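Local coordinates for protein putative tryptophan halogenase (Xanthomonas campestris pv. campestris, PDB 6Y1W) that probably acts as a flavin-dependent halogenase, using FAD in the manner of the tryptophan halogenases, at residues Cys140-Ala145 with Gly158-Tyr163. Residues are numbered along the deposited sequence; the frame is centred on the assembly and turned at random.
Sequences CLELRA and GMNYAY
Glu142 and Asn160 both carry CG beside their own backbone N and anti to the carbonyl carbon, and a bend at chi2 of 84° turns Glu142 CD out of line with its stem. From there the carboxylate meets Asn160 with one oxygen, OE2, which takes two N-H groups of that single residue. The backbone amide gives the straighter bond, 2.8 Å from Asn160 N to Glu142 OE2 with 161° at the hydrogen, and lands on the anti lone pair. The side-chain amide comes from the syn side, 34° out of the carboxylate plane, with Asn160 ND2 2.9 Å from Glu142 OE2. Gripped this way by main chain and side chain together, OE2 ties down the backbone and the side-chain rotation of Asn160; two donors on one oxygen would probably help stabilise a charged carboxylate. Glu142 CG lies 3.3 Å from Asn160 O, a buried carbonyl for which the model offers no hydrogen-bond partner.

Met159 folds back toward the helix through bends at chi2 and chi3. Its sulphur meets the end of Leu141, SD 3.6 Å from Leu141 CD2, the two side chains crossing at about a right angle, while its methyl CE rests 3.8 Å from Glu142 CG. Leu154 touches both Leu141 and Met159, and Leu141 also packs on Thr485 and Leu486 of helix 468-486.

Beyond Asn160 the chain enters strand 162-166, where Ala162 pairs through its backbone with Lys89, the predicted catalytic lysine. The arrangement is a carboxylate near a helix N-terminus holding the loop that leads into the central strand of a three-stranded antiparallel sheet, near the predicted active site of this tryptophan-halogenase-family fold, with the side chains of Glu142 and Lys89 about 9 Å apart.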
loop_
_atom_site.group_PDB
_atom_site.type_symbol
_atom_site.label_atom_id
_atom_site.label_comp_id
_atom_site.label_asym_id
_atom_site.label_seq_id
_atom_site.Cartn_x
_atom_site.Cartn_y
_atom_site.Cartn_z
ATOM N N CYS A 140 11.521 2.295 21.941
ATOM C CA CYS A 140 10.118 2.134 21.549
ATOM C C CYS A 140 9.218 2.287 22.777
ATOM O O CYS A 140 9.313 1.483 23.717
ATOM C CB CYS A 140 9.897 0.755 20.931
ATOM S SG CYS A 140 8.182 0.503 20.451
ATOM N N LEU A 141 8.341 3.293 22.758
ATOM C CA LEU A 141 7.495 3.571 23.929
ATOM C C LEU A 141 6.579 2.393 24.258
ATOM O O LEU A 141 6.453 1.986 25.422
ATOM C CB LEU A 141 6.651 4.826 23.675
ATOM C CG LEU A 141 5.601 5.149 24.750
ATOM C CD1 LEU A 141 6.267 5.443 26.101
ATOM C CD2 LEU A 141 4.647 6.284 24.293
ATOM N N GLU A 142 5.890 1.852 23.253
ATOM C CA GLU A 142 4.950 0.773 23.561
ATOM C C GLU A 142 5.660 -0.407 24.189
ATOM O O GLU A 142 5.126 -1.068 25.096
ATOM C CB GLU A 142 4.209 0.334 22.291
ATOM C CG GLU A 142 3.134 1.323 21.866
ATOM C CD GLU A 142 3.660 2.497 21.019
ATOM O OE1 GLU A 142 4.890 2.702 20.862
ATOM O OE2 GLU A 142 2.807 3.216 20.455
ATOM N N LEU A 143 6.870 -0.700 23.715
ATOM C CA LEU A 143 7.651 -1.791 24.281
ATOM C C LEU A 143 7.984 -1.504 25.742
ATOM O O LEU A 143 7.828 -2.380 26.607
ATOM C CB LEU A 143 8.942 -2.012 23.471
ATOM C CG LEU A 143 9.723 -3.285 23.852
ATOM C CD1 LEU A 143 10.402 -3.892 22.580
ATOM C CD2 LEU A 143 10.781 -2.980 24.923
ATOM N N ARG A 144 8.418 -0.275 26.034
ATOM C CA ARG A 144 8.705 0.062 27.421
ATOM C C ARG A 144 7.437 -0.004 28.279
ATOM O O ARG A 144 7.501 -0.380 29.455
ATOM C CB ARG A 144 9.337 1.445 27.499
ATOM C CG ARG A 144 10.776 1.478 26.953
ATOM C CD ARG A 144 11.750 0.770 27.888
ATOM N NE ARG A 144 11.813 1.544 29.145
ATOM C CZ ARG A 144 11.686 1.044 30.373
ATOM N NH1 ARG A 144 11.507 -0.255 30.575
ATOM N NH2 ARG A 144 11.757 1.867 31.436
ATOM N N ALA A 145 6.274 0.337 27.703
ATOM C CA ALA A 145 5.032 0.213 28.463
ATOM C C ALA A 145 4.700 -1.249 28.749
ATOM O O ALA A 145 4.068 -1.572 29.771
ATOM C CB ALA A 145 3.888 0.887 27.705
ATOM N N GLY A 158 -0.981 8.816 20.146
ATOM C CA GLY A 158 0.439 8.646 20.418
ATOM C C GLY A 158 0.808 7.308 21.042
ATOM O O GLY A 158 1.986 6.942 21.048
ATOM N N MET A 159 -0.164 6.580 21.575
ATOM C CA MET A 159 0.045 5.219 22.072
ATOM C C MET A 159 -0.698 4.268 21.145
ATOM O O MET A 159 -1.901 4.445 20.911
ATOM C CB MET A 159 -0.484 5.072 23.504
ATOM C CG MET A 159 0.526 5.382 24.618
ATOM S SD MET A 159 1.791 4.110 24.785
ATOM C CE MET A 159 0.756 2.742 24.434
ATOM N N ASN A 160 0.012 3.286 20.580
ATOM C CA ASN A 160 -0.603 2.279 19.728
ATOM C C ASN A 160 -0.927 1.037 20.548
ATOM O O ASN A 160 -0.057 0.557 21.288
ATOM C CB ASN A 160 0.352 1.931 18.588
ATOM C CG ASN A 160 0.562 3.123 17.671
ATOM O OD1 ASN A 160 -0.300 3.415 16.856
ATOM N ND2 ASN A 160 1.657 3.859 17.862
ATOM N N TYR A 161 -2.163 0.539 20.443
ATOM C CA TYR A 161 -2.605 -0.477 21.399
ATOM C C TYR A 161 -3.770 -1.264 20.813
ATOM O O TYR A 161 -4.377 -0.883 19.801
ATOM C CB TYR A 161 -3.048 0.147 22.744
ATOM C CG TYR A 161 -4.314 0.978 22.603
ATOM C CD1 TYR A 161 -4.248 2.347 22.280
ATOM C CD2 TYR A 161 -5.567 0.407 22.790
ATOM C CE1 TYR A 161 -5.399 3.078 22.085
ATOM C CE2 TYR A 161 -6.738 1.163 22.611
ATOM C CZ TYR A 161 -6.625 2.502 22.285
ATOM O OH TYR A 161 -7.758 3.271 22.095
ATOM N N ALA A 162 -4.082 -2.385 21.485
ATOM C CA ALA A 162 -5.297 -3.146 21.212
ATOM C C ALA A 162 -5.789 -3.718 22.544
ATOM O O ALA A 162 -5.535 -3.107 23.595
ATOM C CB ALA A 162 -5.049 -4.244 20.177
ATOM N N TYR A 163 -6.454 -4.886 22.535
ATOM C CA TYR A 163 -7.162 -5.369 23.723
ATOM C C TYR A 163 -6.911 -6.846 23.975
ATOM O O TYR A 163 -6.689 -7.634 23.054
ATOM C CB TYR A 163 -8.684 -5.213 23.570
ATOM C CG TYR A 163 -9.107 -3.872 22.991
ATOM C CD1 TYR A 163 -9.088 -2.743 23.779
ATOM C CD2 TYR A 163 -9.522 -3.787 21.672
ATOM C CE1 TYR A 163 -9.484 -1.501 23.258
ATOM C CE2 TYR A 163 -9.916 -2.552 21.117
ATOM C CZ TYR A 163 -9.922 -1.432 21.933
ATOM O OH TYR A 163 -10.324 -0.251 21.337
#